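Local structure of allantoin racemase (Pseudomonas fluorescens, 5LG5) at residues Ala70-Gly75 against Thr207-Leu212; Gly83-Glu86 against Pro91-Asp94; Ile176-Gly181 against Gly185-Ile190; Arg60-Asp65 against Glu86-Pro91; Ala98-Ala103 against Ala130-Arg135. The protein interconverts the two enantiomers of allantoin and, like other hydantoin racemases, may also act on 5-monosubstituted hydantoins. One frame throughout, in Å; residues are numbered along the deposited sequence.

The contacts fall around two parallel four-stranded sheets. Interactions 1, 2 and 4 belong to the sheet that holds strands 70-74 and 92-94: helix 201-214 packs on one face (interaction 1), helix 81-87 on the other (interaction 2), and helix 47-63 lies beside helix 81-87 (interaction 4). Interaction 3 belongs to the second sheet, its centre about 27 Å from that of interaction 4. Helix 95-103 of interaction 5 follows strand 92-94 and touches Cys177 of strand 175-179, so it links the two halves. Along the chain, interactions 2, 3 and 5 are nested inside interaction 1, whereas interaction 4 alternates with it. Interactions 1, 2 and 5 also border the second subunit, joining fold to assembly.

Interaction 1. Residues Ala70-Gly75 against Thr207-Leu212; sequences AVIQAG and TIAESL
Ala209 packs its methyl against strand 70-74, and the contact is purely apolar. Its CB lies 3.9 Å from Ala70 CB and 4.2 Å from Ile72 CG1, so one methyl of the helix meets two residues of the strand. Ala70 points at the helix, while Ile72 brings only its CG1 branch round to it. Alanine suits both sides here: with methyl set against methyl, the backbones come to 6.1 Å between the CA atoms of Ala70 and Ala209. In Ile72, CG1 stands anti to the carbonyl carbon (chi1 -66°), which turns that branch to the helix; the Ile72 side chain also touches Ala205 and Val206.

This is the helix-on-sheet packing of an alpha/beta fold, in which helix 201-214 covers one face of the parallel sheet while Val71, pointing the other way, meets Leu88. Ile3 of the neighbouring strand 2-7 also touches Ala209.

No hydrogen bond joins strand and helix. Within the helix, Thr207 O accepts twice, from Ser211 N at 2.9 Å and from Ser211 OG, the latter modelled so short that its exact length is doubtful. This is consistent with a serine hydroxyl buried against its own helix. Glu210 OE1 forms a salt bridge with Arg214 of the second subunit, while Thr207 and Ser211 pack on Ser211 and Thr207 of that chain.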
# COMPACT_ATOMS: atom_id res chain seq x y z
N ALA E 70 31.41 4.28 -13.79
CA ALA E 70 30.17 4.49 -13.08
C ALA E 70 29.86 5.96 -13.11
O ALA E 70 30.73 6.79 -13.40
CB ALA E 70 30.29 4.00 -11.63
N VAL E 71 28.60 6.29 -12.84
CA VAL E 71 28.17 7.68 -12.81
C VAL E 71 27.32 7.91 -11.58
O VAL E 71 26.43 7.11 -11.26
CB VAL E 71 27.37 8.08 -14.08
CG1 VAL E 71 26.80 9.49 -13.92
CG2 VAL E 71 28.25 7.99 -15.33
N ILE E 72 27.61 9.00 -10.87
CA ILE E 72 26.79 9.41 -9.74
C ILE E 72 26.06 10.68 -10.09
O ILE E 72 26.70 11.66 -10.50
CB ILE E 72 27.62 9.68 -8.47
CG1 ILE E 72 28.26 8.40 -7.94
CG2 ILE E 72 26.73 10.29 -7.39
CD1 ILE E 72 29.27 8.66 -6.81
N GLN E 73 24.74 10.67 -9.93
CA GLN E 73 23.97 11.89 -10.10
C GLN E 73 23.80 12.56 -8.74
O GLN E 73 23.12 12.03 -7.85
CB GLN E 73 22.63 11.63 -10.78
CG GLN E 73 21.77 12.88 -10.88
CD GLN E 73 20.68 12.78 -11.91
OE1 GLN E 73 20.89 12.26 -13.01
NE2 GLN E 73 19.50 13.27 -11.57
N ALA E 74 24.43 13.72 -8.59
CA ALA E 74 24.56 14.36 -7.30
C ALA E 74 23.54 15.46 -7.14
O ALA E 74 23.87 16.65 -7.11
CB ALA E 74 25.97 14.93 -7.11
N GLY E 75 22.28 15.06 -7.09
CA GLY E 75 21.22 15.99 -6.77
C GLY E 75 20.19 15.21 -5.99
O GLY E 75 19.99 14.02 -6.23
N THR E 207 30.62 5.07 -2.46
CA THR E 207 30.90 3.71 -2.01
C THR E 207 30.02 2.72 -2.77
O THR E 207 30.46 1.62 -3.11
CB THR E 207 30.70 3.52 -0.49
OG1 THR E 207 29.31 3.60 -0.17
CG2 THR E 207 31.50 4.57 0.30
N ILE E 208 28.78 3.12 -3.03
CA ILE E 208 27.89 2.23 -3.75
C ILE E 208 28.38 2.02 -5.18
O ILE E 208 28.51 0.88 -5.64
CB ILE E 208 26.43 2.74 -3.71
CG1 ILE E 208 25.89 2.65 -2.28
CG2 ILE E 208 25.54 1.93 -4.65
CD1 ILE E 208 24.54 3.33 -2.07
N ALA E 209 28.72 3.10 -5.88
CA ALA E 209 29.24 2.99 -7.24
C ALA E 209 30.50 2.13 -7.30
O ALA E 209 30.64 1.27 -8.19
CB ALA E 209 29.50 4.39 -7.84
N GLU E 210 31.44 2.37 -6.38
CA GLU E 210 32.67 1.57 -6.31
C GLU E 210 32.32 0.12 -6.11
O GLU E 210 32.92 -0.78 -6.73
CB GLU E 210 33.56 2.02 -5.15
CG GLU E 210 34.36 3.28 -5.40
CD GLU E 210 35.22 3.63 -4.20
OE1 GLU E 210 34.91 3.10 -3.11
OE2 GLU E 210 36.18 4.42 -4.34
N SER E 211 31.35 -0.11 -5.22
CA SER E 211 30.94 -1.46 -4.90
C SER E 211 30.41 -2.19 -6.13
O SER E 211 30.78 -3.34 -6.41
CB SER E 211 29.88 -1.43 -3.80
OG SER E 211 30.44 -0.86 -2.63
N LEU E 212 29.54 -1.51 -6.88
CA LEU E 212 28.93 -2.09 -8.07
C LEU E 212 30.00 -2.44 -9.10
O LEU E 212 29.96 -3.52 -9.71
CB LEU E 212 27.88 -1.13 -8.66
CG LEU E 212 26.63 -0.89 -7.79
CD1 LEU E 212 25.71 0.17 -8.44
CD2 LEU E 212 25.86 -2.22 -7.56

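Interaction 2. Residues Gly83-Glu86 against Pro91-Asp94; sequences GLQE and PVVD
A water molecule is gripped by both sides of this contact: it accepts from Val92 N at 3.1 Å and from Gln85 NE2 at 3.2 Å. It therefore gives a partner to a backbone N-H of the outermost strand of this chain's sheet, and ties that strand to the helix where no direct hydrogen bond joins them. Glutamine suits the site because its long arm can span the gap. CG lies beside the backbone N (chi1 -74°) and the chain runs on extended, carrying the amide past the flank of Val92 to the water. The other end of the amide is held as well, since Gln85 OE1 accepts from Arg81, so its orientation is set from both ends.

Under this bridge the contact is apolar. Val92 points toward the helix and its branches divide the work: CG1 and CG2 both lie 3.9 Å from Leu84 CB, resting against that carbon at equal distance, while Val92 CB is 3.9 Å from Gln85 CG. A beta-branched residue fits a strand and here offers a broad surface to the helix. Leu84 continues the layer to Val57, Met58 and Val61 of helix 47-63.

The two segments are the helix and second strand of the beta-alpha-beta crossover formed by strand 70-74, helix 81-87 and strand 92-94. The strand ends at Asp94, the N-cap of helix 95-103. With hydrocarbon filling the interface and a shared water taking up Val92 N-H and Gln85 NE2, helix and strand can bury against each other without leaving that backbone N-H unpaired.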
# COMPACT_ATOMS: atom_id res chain seq x y z
N GLY E 83 17.01 7.80 -17.35
CA GLY E 83 17.52 8.15 -18.67
C GLY E 83 18.98 7.78 -18.82
O GLY E 83 19.39 7.17 -19.82
N LEU E 84 19.78 8.15 -17.81
CA LEU E 84 21.19 7.75 -17.79
C LEU E 84 21.31 6.24 -17.89
O LEU E 84 22.16 5.72 -18.61
CB LEU E 84 21.87 8.20 -16.50
CG LEU E 84 22.78 9.45 -16.44
CD1 LEU E 84 22.94 10.13 -17.79
CD2 LEU E 84 22.30 10.41 -15.36
N GLN E 85 20.47 5.53 -17.13
CA GLN E 85 20.51 4.06 -17.11
C GLN E 85 20.26 3.44 -18.49
O GLN E 85 20.81 2.38 -18.81
CB GLN E 85 19.55 3.50 -16.06
CG GLN E 85 20.05 3.67 -14.61
CD GLN E 85 19.05 3.18 -13.59
OE1 GLN E 85 17.93 3.68 -13.52
NE2 GLN E 85 19.44 2.18 -12.79
N GLU E 86 19.42 4.08 -19.30
CA GLU E 86 19.20 3.60 -20.67
C GLU E 86 20.40 3.92 -21.51
O GLU E 86 20.86 3.09 -22.29
CB GLU E 86 17.99 4.28 -21.28
CG GLU E 86 16.67 3.81 -20.76
CD GLU E 86 15.53 4.37 -21.56
OE1 GLU E 86 15.80 5.20 -22.46
OE2 GLU E 86 14.37 4.01 -21.25
N PRO E 91 27.13 1.38 -14.13
CA PRO E 91 26.19 1.70 -13.06
C PRO E 91 25.98 3.20 -12.87
O PRO E 91 26.90 4.02 -13.03
CB PRO E 91 26.81 1.05 -11.80
CG PRO E 91 28.23 0.78 -12.16
CD PRO E 91 28.25 0.55 -13.65
N VAL E 92 24.73 3.54 -12.59
CA VAL E 92 24.35 4.91 -12.30
C VAL E 92 23.75 4.93 -10.89
O VAL E 92 22.91 4.11 -10.56
CB VAL E 92 23.31 5.42 -13.31
CG1 VAL E 92 22.94 6.88 -13.01
CG2 VAL E 92 23.84 5.27 -14.75
N VAL E 93 24.23 5.82 -10.03
CA VAL E 93 23.62 5.92 -8.72
C VAL E 93 23.29 7.36 -8.36
O VAL E 93 24.11 8.27 -8.51
CB VAL E 93 24.35 5.10 -7.59
CG1 VAL E 93 25.71 4.57 -8.04
CG2 VAL E 93 24.43 5.87 -6.28
N ASP E 94 22.05 7.56 -7.97
CA ASP E 94 21.61 8.88 -7.59
C ASP E 94 21.79 9.00 -6.09
O ASP E 94 21.49 8.06 -5.34
CB ASP E 94 20.15 9.10 -7.97
CG ASP E 94 19.76 10.52 -7.85
OD1 ASP E 94 19.59 11.00 -6.70
OD2 ASP E 94 19.69 11.19 -8.90
O HOH W 1 22.54 1.34 -12.32

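Interaction 3. Residues Ile176-Gly181 against Gly185-Ile190; sequences ICLGCG and GLDEQI
Leu178 and Ile190 form the tight part of this contact, with Leu178 CD2 only 3.5 Å from Ile190 CD1. The two chains cross obliquely, with Leu178 CG and Ile190 CG1 each lying beside its own backbone N; this sends both ends into the space between strand 175-179 and helix 187-194. Val198 touches both residues, and Met157 and Ile160 of helix 153-171 close over Ile190. Branched aliphatic residues suit such a layer between sheet and helix.

Toward the start of the helix the packing slackens. Leu178 CD1 rests near backbone, 3.8 Å from Asp187 N, and Leu186 CB is 4.4 Å from Leu178 CD1. Leu186, Asp187 and Gly185 are partly exposed, and Gly185, with its positive phi of 92°, makes the turn into the helix while its N donates to Asp200.

Strand and helix belong to the beta-alpha-beta unit that runs on to strand 198-199. No hydrogen bond joins the two segments, so the contact rests on dispersion and on hiding hydrocarbon from water: the apolar pair fills the layer, while Asp187 and Glu188 lie on the partly exposed side.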
# COMPACT_ATOMS: atom_id res chain seq x y z
N ILE E 176 19.43 10.36 9.87
CA ILE E 176 19.15 11.53 9.07
C ILE E 176 19.87 11.42 7.74
O ILE E 176 21.05 11.07 7.71
CB ILE E 176 19.61 12.82 9.76
CG1 ILE E 176 18.90 12.97 11.11
CG2 ILE E 176 19.33 14.00 8.87
CD1 ILE E 176 17.39 13.19 11.02
N CYS E 177 19.16 11.68 6.65
CA CYS E 177 19.79 11.83 5.34
C CYS E 177 19.84 13.29 4.94
O CYS E 177 18.85 14.00 5.05
CB CYS E 177 19.02 11.04 4.26
SG CYS E 177 18.98 9.25 4.50
N LEU E 178 21.01 13.74 4.49
CA LEU E 178 21.12 15.05 3.87
C LEU E 178 20.29 15.06 2.60
O LEU E 178 20.39 14.12 1.79
CB LEU E 178 22.58 15.36 3.55
CG LEU E 178 23.46 15.34 4.80
CD1 LEU E 178 24.87 15.82 4.48
CD2 LEU E 178 22.84 16.18 5.90
N GLY E 179 19.48 16.09 2.40
CA GLY E 179 18.53 16.08 1.30
C GLY E 179 18.83 17.15 0.28
O GLY E 179 17.92 17.74 -0.31
N CYS E 180 20.13 17.43 0.13
CA CYS E 180 20.62 18.30 -0.93
C CYS E 180 22.09 18.00 -1.25
O CYS E 180 22.89 17.73 -0.35
CB CYS E 180 20.42 19.77 -0.55
SG CYS E 180 20.98 20.92 -1.82
N GLY E 181 22.44 18.02 -2.54
CA GLY E 181 23.81 17.79 -2.95
C GLY E 181 24.77 18.82 -2.35
O GLY E 181 25.91 18.50 -2.00
N GLY E 185 29.06 16.84 3.06
CA GLY E 185 30.11 17.03 4.05
C GLY E 185 29.63 17.56 5.38
O GLY E 185 30.39 17.66 6.34
N LEU E 186 28.33 17.82 5.46
CA LEU E 186 27.77 18.52 6.60
C LEU E 186 27.27 17.51 7.65
O LEU E 186 26.78 17.90 8.72
CB LEU E 186 26.65 19.45 6.14
CG LEU E 186 26.88 20.97 6.15
CD1 LEU E 186 28.31 21.33 5.75
CD2 LEU E 186 25.89 21.67 5.24
N ASP E 187 27.42 16.23 7.33
CA ASP E 187 26.80 15.18 8.13
C ASP E 187 27.39 15.11 9.52
O ASP E 187 26.67 14.92 10.50
CB ASP E 187 26.98 13.80 7.51
CG ASP E 187 28.24 13.66 6.68
OD1 ASP E 187 28.67 14.62 5.98
OD2 ASP E 187 28.86 12.59 6.80
N GLU E 188 28.70 15.26 9.59
CA GLU E 188 29.42 15.04 10.84
C GLU E 188 28.95 16.04 11.90
O GLU E 188 28.69 15.68 13.05
CB GLU E 188 30.95 15.09 10.63
CG GLU E 188 31.54 13.87 9.88
CD GLU E 188 31.31 13.87 8.36
OE1 GLU E 188 31.68 12.87 7.69
OE2 GLU E 188 30.76 14.86 7.81
N GLN E 189 28.78 17.29 11.50
CA GLN E 189 28.35 18.32 12.43
C GLN E 189 26.92 18.05 12.91
O GLN E 189 26.61 18.21 14.09
CB GLN E 189 28.45 19.71 11.78
CG GLN E 189 29.83 20.03 11.21
CD GLN E 189 29.85 20.09 9.69
OE1 GLN E 189 29.65 19.07 9.02
NE2 GLN E 189 30.11 21.28 9.15
N ILE E 190 26.05 17.63 11.99
CA ILE E 190 24.66 17.29 12.32
C ILE E 190 24.59 16.06 13.22
O ILE E 190 23.78 16.02 14.16
CB ILE E 190 23.82 17.06 11.04
CG1 ILE E 190 23.82 18.34 10.20
CG2 ILE E 190 22.39 16.67 11.38
CD1 ILE E 190 23.37 18.12 8.78

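Interaction 4. Residues Arg60-Asp65 against Glu86-Pro91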
# COMPACT_ATOMS: atom_id res chain seq x y z
N ARG E 60 25.41 16.25 -20.42
CA ARG E 60 26.77 16.44 -19.91
C ARG E 60 27.56 15.14 -19.88
O ARG E 60 28.75 15.10 -20.18
CB ARG E 60 26.72 17.05 -18.50
CG ARG E 60 28.05 17.58 -17.98
CD ARG E 60 28.73 18.54 -18.95
NE ARG E 60 30.17 18.67 -18.75
CZ ARG E 60 31.10 17.85 -19.24
NH1 ARG E 60 30.76 16.79 -19.96
NH2 ARG E 60 32.38 18.10 -18.99
N VAL E 61 26.88 14.07 -19.47
CA VAL E 61 27.52 12.77 -19.37
C VAL E 61 27.83 12.20 -20.76
O VAL E 61 28.89 11.62 -20.98
CB VAL E 61 26.64 11.81 -18.53
CG1 VAL E 61 27.17 10.37 -18.61
CG2 VAL E 61 26.56 12.32 -17.07
N MET E 62 26.88 12.36 -21.67
CA MET E 62 27.07 11.90 -23.05
C MET E 62 28.19 12.68 -23.75
O MET E 62 28.89 12.15 -24.61
CB MET E 62 25.77 12.00 -23.85
CG MET E 62 24.68 11.01 -23.42
SD MET E 62 25.22 9.29 -23.34
CE MET E 62 25.48 9.14 -21.61
N ALA E 63 28.32 13.95 -23.41
CA ALA E 63 29.41 14.78 -23.93
C ALA E 63 30.79 14.43 -23.38
O ALA E 63 31.80 14.85 -23.94
CB ALA E 63 29.11 16.26 -23.69
N TYR E 64 30.84 13.69 -22.27
CA TYR E 64 32.13 13.29 -21.68
C TYR E 64 32.83 12.25 -22.54
O TYR E 64 32.30 11.14 -22.74
CB TYR E 64 31.95 12.77 -20.25
CG TYR E 64 33.25 12.59 -19.51
CD1 TYR E 64 33.92 13.68 -18.96
CD2 TYR E 64 33.83 11.33 -19.38
CE1 TYR E 64 35.11 13.52 -18.27
CE2 TYR E 64 35.02 11.16 -18.69
CZ TYR E 64 35.66 12.26 -18.14
OH TYR E 64 36.84 12.11 -17.46
N ASP E 65 34.03 12.58 -23.01
CA ASP E 65 34.76 11.76 -23.99
C ASP E 65 35.82 10.78 -23.46
O ASP E 65 36.35 9.97 -24.22
CB ASP E 65 35.35 12.65 -25.09
CG ASP E 65 34.29 13.16 -26.04
OD1 ASP E 65 34.45 14.28 -26.59
OD2 ASP E 65 33.27 12.45 -26.23
N GLU E 86 19.42 4.08 -19.30
CA GLU E 86 19.20 3.60 -20.67
C GLU E 86 20.40 3.92 -21.51
O GLU E 86 20.86 3.09 -22.29
CB GLU E 86 17.99 4.28 -21.28
CG GLU E 86 16.67 3.81 -20.76
CD GLU E 86 15.53 4.37 -21.56
OE1 GLU E 86 15.80 5.20 -22.46
OE2 GLU E 86 14.37 4.01 -21.25
N LEU E 87 20.89 5.16 -21.37
CA LEU E 87 21.98 5.66 -22.18
C LEU E 87 23.29 4.93 -21.92
O LEU E 87 24.09 4.73 -22.83
CB LEU E 87 22.16 7.15 -21.93
CG LEU E 87 21.01 8.01 -22.45
CD1 LEU E 87 21.17 9.42 -21.95
CD2 LEU E 87 20.99 7.97 -23.99
N LEU E 88 23.50 4.52 -20.67
CA LEU E 88 24.81 4.01 -20.26
C LEU E 88 24.85 2.50 -20.06
O LEU E 88 23.83 1.88 -19.77
CB LEU E 88 25.24 4.71 -18.98
CG LEU E 88 25.40 6.22 -19.09
CD1 LEU E 88 25.61 6.84 -17.70
CD2 LEU E 88 26.62 6.47 -19.96
N ASN E 89 26.03 1.90 -20.19
CA ASN E 89 26.26 0.51 -19.81
C ASN E 89 27.19 0.42 -18.60
O ASN E 89 27.98 -0.52 -18.49
CB ASN E 89 26.83 -0.31 -20.97
CG ASN E 89 25.86 -0.44 -22.12
OD1 ASN E 89 25.65 0.50 -22.89
ND2 ASN E 89 25.26 -1.61 -22.25
N VAL E 90 27.13 1.43 -17.75
CA VAL E 90 27.83 1.42 -16.47
C VAL E 90 26.84 1.78 -15.38
O VAL E 90 25.80 2.38 -15.66
CB VAL E 90 29.01 2.40 -16.46
CG1 VAL E 90 30.03 1.98 -17.53
CG2 VAL E 90 28.53 3.82 -16.67
N PRO E 91 27.13 1.38 -14.13
CA PRO E 91 26.19 1.70 -13.06
C PRO E 91 25.98 3.20 -12.87
O PRO E 91 26.90 4.02 -13.03
CB PRO E 91 26.81 1.05 -11.80
CG PRO E 91 28.23 0.78 -12.16
CD PRO E 91 28.25 0.55 -13.65
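Leu87 and Leu88 meet Met62 and Val61 where helix 81-87 lies alongside helix 47-63; the two helices pack on the same face of the parallel sheet in this alpha/beta fold. Glu86, just before them, takes no part across the segments; its OE2 forms a salt bridge with Arg118 of the third subunit.

Leu87 comes next and offers CB to the end of Met62, 3.9 Å from CE and 4.0 Å from SD, while Leu87 CD1 lies 4.1 Å from Met62 CG. The methionine passes over it at a slant, its chain bent at chi2 (-52°) and again at chi3: SD and CE meet Leu87 CB, and CE goes on to Leu88. Phe48 of the third subunit also packs on Leu87.

Leu88, the first residue to leave helical geometry, brings CD1 to Val61 and CD2 to Met62. Leu88 CD2 is 3.3 Å from Met62 CE, tighter than an ordinary carbon contact, and Leu88 CD1 is 4.0 Å from Val61 CG1, the two side chains crossing at about a right angle. Flexible methionine suits a place where one arm must fit two leucines; with an alanine here, the gap between the helices would probably be left unfilled and Leu88 would be freer to turn.

Beyond Asn89 the chain enters strand 92-94, and Pro91 O probably accepts a hydrogen bond from Val71 N.

Interaction 5. Residues Ala98-Ala103 against Ala130-Arg135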
# COMPACT_ATOMS: atom_id res chain seq x y z
N ALA E 98 21.00 6.46 -2.95
CA ALA E 98 22.19 6.07 -2.20
C ALA E 98 22.00 6.40 -0.73
O ALA E 98 22.17 5.54 0.13
CB ALA E 98 23.41 6.77 -2.76
N ALA E 99 21.59 7.64 -0.43
CA ALA E 99 21.41 8.03 0.97
C ALA E 99 20.35 7.19 1.68
O ALA E 99 20.60 6.67 2.77
CB ALA E 99 21.09 9.52 1.08
N ALA E 100 19.17 7.05 1.07
CA ALA E 100 18.09 6.32 1.72
C ALA E 100 18.45 4.86 1.91
O ALA E 100 18.26 4.29 2.98
CB ALA E 100 16.79 6.45 0.93
N SER E 101 19.01 4.26 0.86
CA SER E 101 19.39 2.86 0.92
C SER E 101 20.44 2.56 2.00
O SER E 101 20.30 1.59 2.76
CB SER E 101 19.87 2.37 -0.46
OG SER E 101 20.06 0.96 -0.45
N THR E 102 21.48 3.39 2.11
CA THR E 102 22.45 3.08 3.16
C THR E 102 21.90 3.42 4.55
O THR E 102 22.17 2.68 5.48
CB THR E 102 23.91 3.61 2.93
OG1 THR E 102 24.24 4.64 3.87
CG2 THR E 102 24.15 4.05 1.51
N ALA E 103 21.12 4.49 4.68
CA ALA E 103 20.49 4.80 5.98
C ALA E 103 19.62 3.64 6.49
O ALA E 103 19.51 3.39 7.69
CB ALA E 103 19.66 6.09 5.89
N ALA E 130 11.43 4.71 -6.23
CA ALA E 130 12.61 3.87 -6.03
C ALA E 130 12.31 2.70 -5.09
O ALA E 130 13.14 1.82 -4.93
CB ALA E 130 13.78 4.71 -5.49
N GLY E 131 11.14 2.71 -4.47
CA GLY E 131 10.78 1.67 -3.52
C GLY E 131 11.59 1.77 -2.24
O GLY E 131 11.90 0.76 -1.61
N LEU E 132 11.92 3.00 -1.86
CA LEU E 132 12.72 3.24 -0.66
C LEU E 132 12.01 4.10 0.36
O LEU E 132 12.60 4.52 1.34
CB LEU E 132 14.07 3.88 -1.02
CG LEU E 132 15.08 3.01 -1.78
CD1 LEU E 132 16.23 3.85 -2.26
CD2 LEU E 132 15.59 1.87 -0.90
N TYR E 133 10.73 4.38 0.11
CA TYR E 133 9.97 5.28 0.97
C TYR E 133 9.34 4.64 2.20
O TYR E 133 9.01 5.33 3.17
CB TYR E 133 8.92 6.04 0.16
CG TYR E 133 8.34 7.20 0.93
CD1 TYR E 133 9.09 8.35 1.15
CD2 TYR E 133 7.05 7.13 1.46
CE1 TYR E 133 8.57 9.41 1.87
CE2 TYR E 133 6.53 8.18 2.18
CZ TYR E 133 7.29 9.32 2.38
OH TYR E 133 6.76 10.36 3.10
N GLN E 134 9.16 3.32 2.19
CA GLN E 134 8.54 2.63 3.31
C GLN E 134 9.20 2.89 4.66
O GLN E 134 8.52 3.00 5.67
CB GLN E 134 8.49 1.13 3.04
CG GLN E 134 7.73 0.85 1.76
CD GLN E 134 6.27 0.65 2.00
OE1 GLN E 134 5.44 1.12 1.22
NE2 GLN E 134 5.94 -0.09 3.05
N ARG E 135 10.52 2.98 4.68
CA ARG E 135 11.21 3.22 5.95
C ARG E 135 11.53 4.70 6.15
O ARG E 135 12.30 5.08 7.04
CB ARG E 135 12.44 2.33 6.05
CG ARG E 135 12.10 0.87 5.74
CD ARG E 135 12.53 -0.08 6.83
NE ARG E 135 13.74 0.38 7.51
CZ ARG E 135 14.94 -0.16 7.32
NH1 ARG E 135 15.10 -1.15 6.44
NH2 ARG E 135 15.99 0.31 7.99
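Ala100 and Leu132 bring their backbones to 6.6 Å between CA atoms, where helix 95-103 meets the loop that follows helix 120-129. That loop begins with a Schellman motif: Gly131 takes a positive phi of 70°, a conformation in which glycine is favoured, and the chain turns so that Leu132 points at the helix.

Leu132 does most of the touching with one methyl. Its CD1 lies 4.2 Å from Ala100 CB and equally 4.2 Å from Ser101 N, so it rests on the helix surface partly against a side chain and partly against backbone; Ser101 CB, at 4.3 Å from Leu132 CD1, flanks it. The leucine has CG beside the backbone N (chi1 -68°) and an extended second torsion, which brings CD1 to the helix. Ala100 points back at the loop, so its single methyl meets the leucine end-on. Small residues suit this side, since alanine and serine let the larger leucine come close to the helix backbone.

Helix 95-103 lies between the two parallel sheets of the fold: Ala98 meets helix 201-214, while Ala99 and Ala103 touch Cys177 of strand 175-179.

No hydrogen bond joins the two segments; Arg135 binds carbonyl oxygens just past the helix, NE donating to His108 and NH2 to Met104 and Gly107. Its NH1 reaches Ala130 O of the second subunit, and Ala130 O here accepts in turn from Arg135 NH1 of that chain, a reciprocal pair across the interface.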